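Local coordinates for N-acetylneuraminate epimerase (Escherichia coli, PDB 2UVK), which converts the alpha-anomer of N-acetylneuraminate (sialic acid) to the beta-anomer, speeding the equilibrium between the two forms, at residues S1-T6 / L320-E325; P7-S12 / A331-V336; G15-D20 / V311-N316; A29-Y34 / L48-G53; G80-F85 / N130-Y135. One frame throughout, in Å; residues are numbered along the deposited sequence. Where two conformers were deposited one is given.

Contact 1 (S1-T6 / L320-E325); sequences SVLPET and LIIGGE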
# COMPACT_ATOMS: atom_id res chain seq x y z
N SER B 1 8.26 -14.58 35.44
CA SER B 1 8.92 -14.41 36.79
C SER B 1 8.14 -13.48 37.75
O SER B 1 7.68 -13.94 38.81
CB SER B 1 10.30 -13.82 36.61
OG SER B 1 10.18 -12.42 36.45
N VAL B 2 8.04 -12.19 37.39
CA VAL B 2 7.25 -11.20 38.14
C VAL B 2 5.76 -11.50 37.98
O VAL B 2 4.94 -11.09 38.79
CB VAL B 2 7.50 -9.72 37.69
CG1 VAL B 2 8.98 -9.43 37.53
CG2 VAL B 2 6.72 -9.38 36.43
N LEU B 3 5.43 -12.16 36.87
CA LEU B 3 4.18 -12.88 36.71
C LEU B 3 4.59 -14.34 36.56
O LEU B 3 5.75 -14.63 36.26
CB LEU B 3 3.45 -12.42 35.45
CG LEU B 3 3.03 -10.95 35.37
CD1 LEU B 3 2.38 -10.66 34.01
CD2 LEU B 3 2.08 -10.58 36.51
N PRO B 4 3.64 -15.27 36.76
CA PRO B 4 3.98 -16.65 36.50
C PRO B 4 4.51 -16.81 35.06
O PRO B 4 4.16 -16.01 34.17
CB PRO B 4 2.65 -17.39 36.67
CG PRO B 4 1.77 -16.47 37.39
CD PRO B 4 2.25 -15.10 37.20
N GLU B 5 5.32 -17.83 34.85
CA GLU B 5 5.87 -18.12 33.52
C GLU B 5 4.73 -18.29 32.53
O GLU B 5 3.70 -18.87 32.85
CB GLU B 5 6.72 -19.40 33.54
CG GLU B 5 7.93 -19.37 34.48
CD GLU B 5 8.83 -18.18 34.25
OE1 GLU B 5 9.39 -18.08 33.15
OE2 GLU B 5 8.97 -17.32 35.16
N THR B 6 4.91 -17.81 31.30
CA THR B 6 3.87 -18.02 30.31
C THR B 6 3.75 -19.52 30.07
O THR B 6 4.74 -20.25 30.23
CB THR B 6 4.16 -17.28 29.00
OG1 THR B 6 5.47 -17.61 28.54
CG2 THR B 6 4.10 -15.76 29.24
N LEU B 320 5.92 -3.43 32.02
CA LEU B 320 5.83 -4.87 32.20
C LEU B 320 6.24 -5.51 30.86
O LEU B 320 5.63 -5.22 29.84
CB LEU B 320 4.38 -5.23 32.53
CG LEU B 320 3.99 -6.71 32.60
CD1 LEU B 320 4.92 -7.48 33.53
CD2 LEU B 320 2.51 -6.88 32.97
N ILE B 321 7.27 -6.36 30.90
CA ILE B 321 7.75 -7.07 29.70
C ILE B 321 7.42 -8.53 29.87
O ILE B 321 7.74 -9.13 30.89
CB ILE B 321 9.28 -6.92 29.56
CG1 ILE B 321 9.65 -5.47 29.22
CG2 ILE B 321 9.88 -7.96 28.55
CD1 ILE B 321 11.12 -5.18 29.31
N ILE B 322 6.78 -9.13 28.87
CA ILE B 322 6.36 -10.51 28.97
C ILE B 322 6.91 -11.28 27.76
O ILE B 322 6.65 -10.92 26.62
CB ILE B 322 4.82 -10.66 29.00
CG1 ILE B 322 4.19 -9.77 30.09
CG2 ILE B 322 4.45 -12.13 29.24
CD1 ILE B 322 2.67 -9.83 30.12
N GLY B 323 7.67 -12.32 28.05
CA GLY B 323 8.24 -13.18 27.00
C GLY B 323 9.29 -12.48 26.16
O GLY B 323 9.98 -11.57 26.61
N GLY B 324 9.41 -12.93 24.93
CA GLY B 324 10.42 -12.46 24.03
C GLY B 324 11.34 -13.56 23.54
O GLY B 324 11.11 -14.73 23.81
N GLU B 325 12.38 -13.14 22.85
CA GLU B 325 13.40 -13.99 22.24
C GLU B 325 14.76 -13.50 22.74
O GLU B 325 14.98 -12.29 22.90
CB GLU B 325 13.29 -13.81 20.72
CG GLU B 325 14.18 -14.64 19.83
CD GLU B 325 14.09 -14.14 18.41
OE1 GLU B 325 12.98 -14.14 17.86
OE2 GLU B 325 15.11 -13.72 17.85

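Contact 2 (P7-S12 / A331-V336); sequences PVPFKS and AVTDSV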
# COMPACT_ATOMS: atom_id res chain seq x y z
N PRO B 7 2.54 -20.01 29.75
CA PRO B 7 2.37 -21.47 29.60
C PRO B 7 3.22 -22.16 28.52
O PRO B 7 3.46 -23.37 28.61
CB PRO B 7 0.88 -21.63 29.31
CG PRO B 7 0.25 -20.42 29.94
CD PRO B 7 1.23 -19.32 29.65
N VAL B 8 3.65 -21.41 27.51
CA VAL B 8 4.60 -21.90 26.51
C VAL B 8 5.60 -20.77 26.24
O VAL B 8 5.28 -19.61 26.54
CB VAL B 8 3.90 -22.32 25.20
CG1 VAL B 8 2.94 -23.50 25.45
CG2 VAL B 8 3.19 -21.14 24.55
N PRO B 9 6.80 -21.08 25.70
CA PRO B 9 7.76 -20.04 25.29
C PRO B 9 7.11 -19.08 24.30
O PRO B 9 6.38 -19.51 23.42
CB PRO B 9 8.89 -20.83 24.63
CG PRO B 9 8.79 -22.21 25.27
CD PRO B 9 7.35 -22.44 25.47
N PHE B 10 7.33 -17.78 24.49
CA PHE B 10 6.43 -16.76 23.96
C PHE B 10 7.16 -15.59 23.30
O PHE B 10 7.42 -14.56 23.93
CB PHE B 10 5.52 -16.28 25.11
CG PHE B 10 4.50 -15.27 24.69
CD1 PHE B 10 4.39 -14.05 25.36
CD2 PHE B 10 3.60 -15.54 23.67
CE1 PHE B 10 3.46 -13.11 24.97
CE2 PHE B 10 2.67 -14.60 23.30
CZ PHE B 10 2.60 -13.37 23.97
N LYS B 11 7.45 -15.74 22.02
CA LYS B 11 8.10 -14.69 21.24
C LYS B 11 7.22 -14.29 20.07
O LYS B 11 6.44 -15.11 19.58
CB LYS B 11 9.47 -15.14 20.72
CG LYS B 11 9.46 -16.26 19.65
CD LYS B 11 10.87 -16.61 19.24
CE LYS B 11 10.85 -17.72 18.22
NZ LYS B 11 12.23 -18.10 17.72
N SER B 12 7.34 -13.04 19.63
CA SER B 12 6.64 -12.54 18.46
C SER B 12 5.12 -12.47 18.62
O SER B 12 4.39 -12.31 17.63
CB SER B 12 6.99 -13.37 17.21
OG SER B 12 8.38 -13.66 17.18
N ALA B 331 12.88 -18.48 22.41
CA ALA B 331 11.74 -17.86 23.07
C ALA B 331 11.82 -18.10 24.57
O ALA B 331 12.28 -19.17 25.02
CB ALA B 331 10.45 -18.41 22.51
N VAL B 332 11.33 -17.14 25.36
CA VAL B 332 11.35 -17.27 26.82
C VAL B 332 9.93 -17.12 27.38
O VAL B 332 9.02 -16.70 26.69
CB VAL B 332 12.33 -16.28 27.47
CG1 VAL B 332 13.76 -16.52 26.96
CG2 VAL B 332 11.90 -14.84 27.22
N THR B 333 9.78 -17.49 28.66
CA THR B 333 8.47 -17.53 29.32
C THR B 333 8.35 -16.52 30.47
O THR B 333 7.25 -16.34 31.01
CB THR B 333 8.23 -18.92 29.94
OG1 THR B 333 9.27 -19.22 30.87
CG2 THR B 333 8.18 -20.02 28.86
N ASP B 334 9.45 -15.88 30.84
CA ASP B 334 9.47 -15.04 32.05
C ASP B 334 9.09 -13.59 31.75
O ASP B 334 9.04 -13.17 30.58
CB ASP B 334 10.83 -15.09 32.74
CG ASP B 334 11.94 -14.58 31.87
OD1 ASP B 334 11.93 -14.88 30.65
OD2 ASP B 334 12.85 -13.91 32.38
N SER B 335 8.83 -12.84 32.81
CA SER B 335 8.42 -11.45 32.73
C SER B 335 9.34 -10.59 33.58
O SER B 335 9.91 -11.06 34.56
CB SER B 335 6.99 -11.28 33.21
OG SER B 335 6.08 -11.85 32.28
N VAL B 336 9.47 -9.33 33.17
CA VAL B 336 10.32 -8.35 33.84
C VAL B 336 9.47 -7.12 34.11
O VAL B 336 8.57 -6.78 33.33
CB VAL B 336 11.51 -7.94 32.91
CG1 VAL B 336 12.57 -7.13 33.67
CG2 VAL B 336 12.13 -9.19 32.27

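Contact 3 (G15-D20 / V311-N316); sequences GAIDND and VSLPWN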
# COMPACT_ATOMS: atom_id res chain seq x y z
N GLY B 15 -0.30 -8.64 23.01
CA GLY B 15 -1.08 -8.62 24.24
C GLY B 15 -1.56 -7.23 24.52
O GLY B 15 -1.21 -6.28 23.84
N ALA B 16 -2.39 -7.14 25.55
CA ALA B 16 -3.08 -5.91 25.90
C ALA B 16 -3.42 -6.01 27.38
O ALA B 16 -3.48 -7.09 27.95
CB ALA B 16 -4.33 -5.78 25.06
N ILE B 17 -3.64 -4.86 28.00
CA ILE B 17 -4.06 -4.81 29.39
C ILE B 17 -5.36 -4.02 29.47
O ILE B 17 -5.50 -2.98 28.81
CB ILE B 17 -2.96 -4.23 30.29
CG1 ILE B 17 -3.38 -4.32 31.76
CG2 ILE B 17 -2.61 -2.83 29.88
CD1 ILE B 17 -2.24 -4.45 32.71
N ASP B 18 -6.31 -4.55 30.22
CA ASP B 18 -7.57 -3.87 30.48
C ASP B 18 -7.60 -3.76 31.98
O ASP B 18 -7.88 -4.75 32.66
CB ASP B 18 -8.75 -4.70 30.01
CG ASP B 18 -10.07 -4.14 30.47
OD1 ASP B 18 -10.21 -2.90 30.44
OD2 ASP B 18 -10.96 -4.93 30.83
N ASN B 19 -7.26 -2.57 32.46
CA ASN B 19 -7.13 -2.26 33.88
C ASN B 19 -6.13 -3.19 34.57
O ASN B 19 -4.92 -2.97 34.44
CB ASN B 19 -8.52 -2.21 34.53
CG ASN B 19 -9.41 -1.13 33.92
OD1 ASN B 19 -10.56 -1.39 33.52
ND2 ASN B 19 -8.86 0.07 33.80
N ASP B 20 -6.62 -4.22 35.26
CA ASP B 20 -5.74 -5.13 36.00
C ASP B 20 -5.60 -6.52 35.34
O ASP B 20 -4.90 -7.40 35.87
CB ASP B 20 -6.22 -5.27 37.45
CG ASP B 20 -5.88 -4.06 38.33
OD1 ASP B 20 -4.98 -3.26 37.98
OD2 ASP B 20 -6.49 -3.92 39.40
N VAL B 311 6.15 -8.85 24.58
CA VAL B 311 5.03 -7.96 24.84
C VAL B 311 5.38 -6.90 25.91
O VAL B 311 6.02 -7.22 26.88
CB VAL B 311 3.78 -8.76 25.26
CG1 VAL B 311 2.67 -7.83 25.81
CG2 VAL B 311 3.30 -9.62 24.09
N SER B 312 5.06 -5.65 25.61
CA SER B 312 5.25 -4.52 26.53
C SER B 312 3.88 -4.02 26.96
O SER B 312 3.05 -3.75 26.10
CB SER B 312 5.93 -3.35 25.80
OG SER B 312 7.28 -3.57 25.51
N LEU B 313 3.67 -3.86 28.27
CA LEU B 313 2.38 -3.35 28.77
C LEU B 313 2.62 -2.36 29.91
O LEU B 313 3.56 -2.55 30.65
CB LEU B 313 1.52 -4.49 29.30
CG LEU B 313 1.04 -5.51 28.26
CD1 LEU B 313 0.31 -6.66 28.94
CD2 LEU B 313 0.14 -4.80 27.23
N PRO B 314 1.78 -1.31 30.01
CA PRO B 314 1.84 -0.45 31.21
C PRO B 314 1.20 -1.13 32.40
O PRO B 314 0.10 -1.63 32.29
CB PRO B 314 1.01 0.78 30.79
CG PRO B 314 0.04 0.28 29.82
CD PRO B 314 0.77 -0.84 29.06
N TRP B 315 1.89 -1.17 33.54
CA TRP B 315 1.32 -1.75 34.73
C TRP B 315 1.93 -1.11 35.98
O TRP B 315 3.14 -1.08 36.13
CB TRP B 315 1.54 -3.27 34.74
CG TRP B 315 0.88 -3.96 35.87
CD1 TRP B 315 -0.40 -3.80 36.29
CD2 TRP B 315 1.47 -4.91 36.76
NE1 TRP B 315 -0.65 -4.59 37.37
CE2 TRP B 315 0.48 -5.29 37.68
CE3 TRP B 315 2.74 -5.50 36.85
CZ2 TRP B 315 0.71 -6.22 38.69
CZ3 TRP B 315 2.97 -6.43 37.86
CH2 TRP B 315 1.95 -6.78 38.77
N ASN B 316 1.07 -0.59 36.85
CA ASN B 316 1.53 0.05 38.10
C ASN B 316 2.61 1.10 37.85
O ASN B 316 3.65 1.10 38.51
CB ASN B 316 2.09 -1.01 39.07
CG ASN B 316 1.03 -1.96 39.60
OD1 ASN B 316 -0.17 -1.71 39.48
ND2 ASN B 316 1.49 -3.06 40.20

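Contact 4 (A29-Y34 / L48-G53); sequences AGTAWY and LAAFPG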
# COMPACT_ATOMS: atom_id res chain seq x y z
N ALA B 29 3.03 -18.88 20.64
CA ALA B 29 1.90 -19.55 21.31
C ALA B 29 0.86 -20.11 20.33
O ALA B 29 -0.11 -20.74 20.74
CB ALA B 29 1.24 -18.64 22.33
N GLY B 30 1.07 -19.94 19.03
CA GLY B 30 0.11 -20.42 18.06
C GLY B 30 -1.19 -19.68 18.15
O GLY B 30 -1.18 -18.47 18.24
N THR B 31 -2.32 -20.40 18.10
CA THR B 31 -3.60 -19.75 18.21
C THR B 31 -4.04 -19.47 19.67
O THR B 31 -5.14 -18.93 19.90
CB THR B 31 -4.69 -20.56 17.52
OG1 THR B 31 -4.73 -21.88 18.09
CG2 THR B 31 -4.41 -20.65 16.02
N ALA B 32 -3.18 -19.82 20.63
CA ALA B 32 -3.55 -19.71 22.06
C ALA B 32 -3.55 -18.26 22.52
O ALA B 32 -2.69 -17.47 22.13
CB ALA B 32 -2.62 -20.51 22.91
N TRP B 33 -4.54 -17.93 23.36
CA TRP B 33 -4.60 -16.72 24.16
C TRP B 33 -4.77 -17.12 25.62
O TRP B 33 -5.34 -18.18 25.91
CB TRP B 33 -5.76 -15.83 23.73
CG TRP B 33 -5.39 -15.01 22.54
CD1 TRP B 33 -5.35 -15.43 21.26
CD2 TRP B 33 -4.95 -13.65 22.55
NE1 TRP B 33 -4.95 -14.39 20.44
CE2 TRP B 33 -4.70 -13.29 21.22
CE3 TRP B 33 -4.77 -12.69 23.55
CZ2 TRP B 33 -4.26 -12.03 20.87
CZ3 TRP B 33 -4.35 -11.43 23.20
CH2 TRP B 33 -4.10 -11.10 21.88
N TYR B 34 -4.24 -16.28 26.49
CA TYR B 34 -4.36 -16.44 27.94
C TYR B 34 -4.64 -15.10 28.57
O TYR B 34 -4.27 -14.07 28.04
CB TYR B 34 -3.07 -16.99 28.53
CG TYR B 34 -2.48 -18.16 27.79
CD1 TYR B 34 -2.85 -19.45 28.09
CD2 TYR B 34 -1.54 -17.95 26.78
CE1 TYR B 34 -2.30 -20.53 27.40
CE2 TYR B 34 -0.98 -19.03 26.08
CZ TYR B 34 -1.36 -20.30 26.40
OH TYR B 34 -0.78 -21.37 25.69
N LEU B 48 -7.86 -18.97 27.00
CA LEU B 48 -9.04 -18.40 26.42
C LEU B 48 -9.42 -19.14 25.13
O LEU B 48 -8.71 -20.06 24.68
CB LEU B 48 -8.79 -16.91 26.15
CG LEU B 48 -8.37 -16.05 27.34
CD1 LEU B 48 -8.20 -14.59 26.94
CD2 LEU B 48 -9.40 -16.18 28.50
N ALA B 49 -10.51 -18.73 24.52
CA ALA B 49 -10.91 -19.25 23.23
C ALA B 49 -9.78 -19.02 22.22
O ALA B 49 -9.16 -17.95 22.21
CB ALA B 49 -12.20 -18.60 22.78
N ALA B 50 -9.54 -20.02 21.40
CA ALA B 50 -8.48 -19.94 20.39
C ALA B 50 -8.76 -18.86 19.35
O ALA B 50 -9.88 -18.60 18.96
CB ALA B 50 -8.32 -21.29 19.69
N PHE B 51 -7.68 -18.24 18.90
CA PHE B 51 -7.75 -17.28 17.81
C PHE B 51 -8.16 -17.99 16.52
O PHE B 51 -7.51 -18.95 16.15
CB PHE B 51 -6.39 -16.60 17.66
CG PHE B 51 -6.37 -15.46 16.68
CD1 PHE B 51 -6.98 -14.26 16.97
CD2 PHE B 51 -5.74 -15.60 15.44
CE1 PHE B 51 -6.94 -13.22 16.05
CE2 PHE B 51 -5.71 -14.56 14.55
CZ PHE B 51 -6.30 -13.39 14.85
N PRO B 52 -9.23 -17.53 15.86
CA PRO B 52 -9.73 -18.22 14.69
C PRO B 52 -9.03 -17.91 13.37
O PRO B 52 -9.36 -18.52 12.35
CB PRO B 52 -11.18 -17.73 14.63
CG PRO B 52 -11.14 -16.42 15.14
CD PRO B 52 -10.14 -16.44 16.23
N GLY B 53 -8.10 -16.95 13.38
CA GLY B 53 -7.43 -16.55 12.12
C GLY B 53 -6.09 -17.22 11.83
O GLY B 53 -5.32 -16.77 10.93
O HOH W 1 -6.09 -20.39 24.17

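Contact 5 (G80-F85 / N130-Y135); sequences GLTQVF and NIFNGY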
# COMPACT_ATOMS: atom_id res chain seq x y z
N GLY B 80 -0.99 -22.07 1.87
CA GLY B 80 0.07 -22.52 2.73
C GLY B 80 1.35 -21.68 2.72
O GLY B 80 2.37 -22.11 3.24
N LEU B 81 1.30 -20.50 2.12
CA LEU B 81 2.49 -19.67 2.03
C LEU B 81 2.43 -18.55 3.04
O LEU B 81 1.34 -18.08 3.41
CB LEU B 81 2.65 -19.08 0.64
CG LEU B 81 2.77 -20.02 -0.56
CD1 LEU B 81 3.10 -19.20 -1.81
CD2 LEU B 81 3.81 -21.09 -0.29
N THR B 82 3.60 -18.14 3.50
CA THR B 82 3.73 -17.06 4.44
C THR B 82 3.33 -15.76 3.79
O THR B 82 3.75 -15.44 2.66
CB THR B 82 5.19 -16.99 4.93
OG1 THR B 82 5.50 -18.19 5.66
CG2 THR B 82 5.44 -15.77 5.82
N GLN B 83 2.54 -14.99 4.52
CA GLN B 83 2.03 -13.73 4.02
C GLN B 83 1.71 -12.79 5.18
O GLN B 83 1.60 -13.21 6.32
CB GLN B 83 0.77 -13.91 3.20
CG GLN B 83 -0.40 -14.41 4.04
CD GLN B 83 -1.74 -13.99 3.52
OE1 GLN B 83 -1.90 -13.64 2.35
NE2 GLN B 83 -2.75 -14.15 4.37
N VAL B 84 1.48 -11.54 4.82
CA VAL B 84 1.04 -10.50 5.74
C VAL B 84 -0.46 -10.34 5.65
O VAL B 84 -1.02 -10.23 4.57
CB VAL B 84 1.70 -9.14 5.34
CG1 VAL B 84 1.22 -8.00 6.20
CG2 VAL B 84 3.18 -9.25 5.40
N PHE B 85 -1.12 -10.26 6.81
CA PHE B 85 -2.57 -10.08 6.85
C PHE B 85 -2.97 -8.61 7.04
O PHE B 85 -2.15 -7.83 7.52
CB PHE B 85 -3.17 -10.89 8.02
CG PHE B 85 -3.19 -12.38 7.78
CD1 PHE B 85 -4.36 -12.98 7.39
CD2 PHE B 85 -2.10 -13.18 8.04
CE1 PHE B 85 -4.41 -14.33 7.16
CE2 PHE B 85 -2.16 -14.52 7.83
CZ PHE B 85 -3.34 -15.09 7.40
N ASN B 130 2.90 -6.52 -0.70
CA ASN B 130 3.27 -7.13 -1.98
C ASN B 130 4.74 -7.57 -2.02
O ASN B 130 5.06 -8.63 -2.58
CB ASN B 130 2.95 -6.20 -3.16
CG ASN B 130 1.47 -6.14 -3.48
OD1 ASN B 130 0.71 -6.95 -2.99
ND2 ASN B 130 1.05 -5.18 -4.32
N ILE B 131 5.64 -6.75 -1.48
CA ILE B 131 7.07 -7.11 -1.48
C ILE B 131 7.31 -8.31 -0.56
O ILE B 131 7.97 -9.28 -0.93
CB ILE B 131 7.94 -5.89 -1.10
CG1 ILE B 131 7.86 -4.84 -2.20
CG2 ILE B 131 9.37 -6.31 -0.86
CD1 ILE B 131 8.53 -3.54 -1.87
N PHE B 132 6.76 -8.26 0.64
CA PHE B 132 6.94 -9.35 1.61
C PHE B 132 6.30 -10.65 1.07
O PHE B 132 6.93 -11.73 1.05
CB PHE B 132 6.30 -8.94 2.93
CG PHE B 132 6.43 -9.95 4.02
CD1 PHE B 132 7.45 -9.85 4.94
CD2 PHE B 132 5.51 -11.00 4.13
CE1 PHE B 132 7.58 -10.77 5.93
CE2 PHE B 132 5.63 -11.90 5.15
CZ PHE B 132 6.65 -11.80 6.03
N ASN B 133 5.05 -10.56 0.62
CA ASN B 133 4.36 -11.78 0.14
C ASN B 133 5.06 -12.32 -1.11
O ASN B 133 5.15 -13.54 -1.30
CB ASN B 133 2.92 -11.50 -0.23
CG ASN B 133 2.04 -11.17 0.97
OD1 ASN B 133 2.45 -11.28 2.11
ND2 ASN B 133 0.83 -10.76 0.67
N GLY B 134 5.51 -11.42 -1.99
CA GLY B 134 6.16 -11.86 -3.22
C GLY B 134 7.44 -12.59 -2.94
O GLY B 134 7.82 -13.50 -3.71
N TYR B 135 8.16 -12.20 -1.90
CA TYR B 135 9.42 -12.91 -1.54
C TYR B 135 9.12 -14.39 -1.27
O TYR B 135 9.81 -15.30 -1.75
CB TYR B 135 10.06 -12.26 -0.32
CG TYR B 135 11.33 -12.91 0.18
CD1 TYR B 135 12.53 -12.78 -0.54
CD2 TYR B 135 11.34 -13.64 1.34
CE1 TYR B 135 13.66 -13.33 -0.08
CE2 TYR B 135 12.48 -14.21 1.82
CZ TYR B 135 13.66 -14.07 1.10
OH TYR B 135 14.82 -14.66 1.57
O HOH W 2 3.40 -15.27 0.01
O HOH W 3 -1.83 -10.65 1.92

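Contact 1 (S1-T6 / L320-E325)
L3 and L320 meet through methyl groups, and the direct contact between the two segments is apolar throughout. CD1 of L3 sits between two side chains of the strand. It lies 3.9 Å from L320 CD2 and 4.0 Å from I322 CD1. The L3 and L320 side chains meet at about a right angle. V2 comes in beside L3 and slides past L320 in the opposite direction, with V2 CG2 3.9 Å from L320 CD1. At the other end T6 CG2 rests 3.6 Å from I322 CG2. T6 has CG2 anti to its carbonyl carbon, which leaves the methyl to the strand. Its OG1 bonds to V8 O.

The protein is a Kelch beta-propeller, and strand 318-322 belongs to the last blade of the chain. The N-terminal tail runs over the place where this blade meets the first. L3 also touches L36, and I322 also touches V22 and I24, all in the first blade.

The polar groups bond within the tail and to its surroundings. S1 N donates to E5 OE2 at 2.8 Å, from above the carboxylate plane. The other carboxylate oxygen, E5 OE1, bonds to T333 OG1. P4 O accepts a hydrogen bond from W45 NE1.

Contact 2 (P7-S12 / A331-V336)
V8 meets the last blade through its backbone. Its carbonyl O lies 3.7 Å from T333 CG2, while the V8 side chain packs on Y34. P9 follows and makes a broader apolar contact. Its CB lies 3.6 Å from A331 CB. On another side T333 CG2 approaches the start of the ring, 3.6 Å from P9 CA. T333 turns its methyl to the tail, and its hydroxyl OG1 bonds to E5.

F10 supplies the hydrogen bond between the two segments. F10 N donates to V332 O at 3.0 Å, with an N-H...O angle of 151°. The donor stands above the carbonyl plane, 42° out of it. F10 CG is anti to the backbone N (chi1 -178°), and the phenyl ring leads away from 331-336 to touch V311. F10 also pairs through its backbone with G324.

K11 lays its aliphatic chain over A331. A331 CB is 3.7 Å from K11 CG and 3.8 Å from K11 CD. Beyond CG the chain is extended, and NZ reaches G329 O. K11 N and P9 O both bond to S28 OG of the first blade.

The tail is therefore held between the first and last blades of the propeller. The direct polar link to 331-336 is between backbone atoms and does not depend on the nature of the F10 or V332 side chain. The rest is close packing round two methyls, A331 CB and T333 CG2. A lysine can line this site because its carbons do the packing while its charged end goes to a carbonyl oxygen.

Contact 3 (G15-D20 / V311-N316)
I17 has CG1 anti to the backbone N (chi1 -174°), and chi2 of 151° carries CD1 on to P314 and W315. I17 CD1 lies 3.7 Å from P314 O and 4.1 Å from W315 CD1. The I17 and W315 side chains meet at about a right angle. I17 CG2 slides along the proline, 4.0 Å from P314 CD. L313 has CG anti to its carbonyl carbon. Its CD2 rests on the opposing backbone, 3.7 Å from A16 CA. V311 CG2 lies 3.9 Å from G15 N. A side chain on G15 would press tightly on V311, so the glycine suits this end.

An alanine in place of I17 would probably open a gap beside P314 and W315, since every contact of CG2 and CD1 would go.

No hydrogen bond joins the two strands. Their axes are 7.0 Å apart and run nearly parallel, 11° from each other. They are the first strands of the first and last propeller blades, packed through side chains, partly on the opposing backbone, where the ring closes. Strand 14-18 pairs with 21-25, and 311-315 pairs with 318-322. I17 and L313 both touch V22 of strand 21-25. A16 packs instead on S61 and F63 of strand 60-64, in the next blade.

Contact 4 (A29-Y34 / L48-G53)
T31 and F51 are joined by a nearly straight hydrogen bond. F51 N donates to T31 O at 2.8 Å, lying in the carbonyl plane. The same oxygen has A50 CA 3.5 Å away in a CA-H...O contact. Further along, L48 N donates to W33 O at 2.9 Å, again nearly straight, but from above the carbonyl plane.

W33 N does not reach L48 O directly, since the two are 4.9 Å apart. A water fills the place. It accepts from W33 N at 3.0 Å and donates to L48 O at 2.7 Å. A49, whose side chain points away, has its backbone polar atoms held by the next blade: its N bonds to N96 OD1 and its O to W98 NE1. Within 29-34, A32 N donates to A29 O and closes a type II' turn. G30 provides the positive phi of that turn.

The side chains pack behind these bonds. W33 CB lies 4.0 Å from L48 CB. F51 CB sits at the edge of the indole, 3.8 Å from W33 NE1. The W33 and F51 side chains lie side by side and point the same way, their rings oblique with planes at 41°. Both also meet the ring of W98.

The arrangement is the outer edge of a Kelch blade. The third strand, 33-37, and the chain just after the fourth, 46-47, stay antiparallel partners, but a water spaces them as the pairing gives way to loop.

Contact 5 (G80-F85 / N130-Y135)
N133 turns its amide to the strand edge, with CG anti to the carbonyl carbon (chi1 -69°). V84 N donates to N133 OD1 at 2.9 Å. The N-H lies in the amide plane and meets a lone pair, at an N-H...O angle of 158°. The same oxygen is close to Q83 CB, at 3.3 Å. The other branch, N133 ND2, donates to a water at 2.9 Å, and this water lies 2.8 Å from V84 O. The amide thus takes the V84 N-H directly, and the water it binds also lies beside V84 O.

F132 stands beside N133, and N133 OD1 lies at the edge of its ring, in plane. The ring slants against the strand side chains. T82 CG2 is 3.9 Å from F132 CE2. V84 CG2 also lies against the F132 ring, though the modelled approach is too close to be relied on. A second water donates to T82 O at 2.7 Å and to N133 O at 2.8 Å.

A leucine in place of N133 would probably leave V84 N without its acceptor and the bridging water without its donor.

The side chain of F132 is about 8 Å from that of E209, the predicted proton acceptor. N130 bonds to Q129 and A105 of the second subunit. Strand 82-84 and this part of the helix run antiparallel, at 175°. The strand pairs with 74-76 in a small hairpin, and F132 also touches I74 of that partner. Helix 129-142 follows strand 120-125 of the third blade.

Overall arrangement
The first three contacts close the six-bladed ring. Contacts 1 and 2 have centres 6 Å apart and fix the N-terminal tail to the last blade, whose strands 318-322 and 335-341 are neighbours. The centre of contact 3 is about 12 Å from that of contact 1, and it brings the first strands of the first and last blades together. Each of these contacts joins segments about 300 residues apart. Contact 4 is local to the first blade, with its centre 15 Å from that of contact 2, and Y34 touches P7 there. Contact 5 follows contact 4 along the chain, and its centre is about 30 Å from those of contacts 1 and 3. It joins the second and third Kelch repeats near the predicted active site and the second subunit.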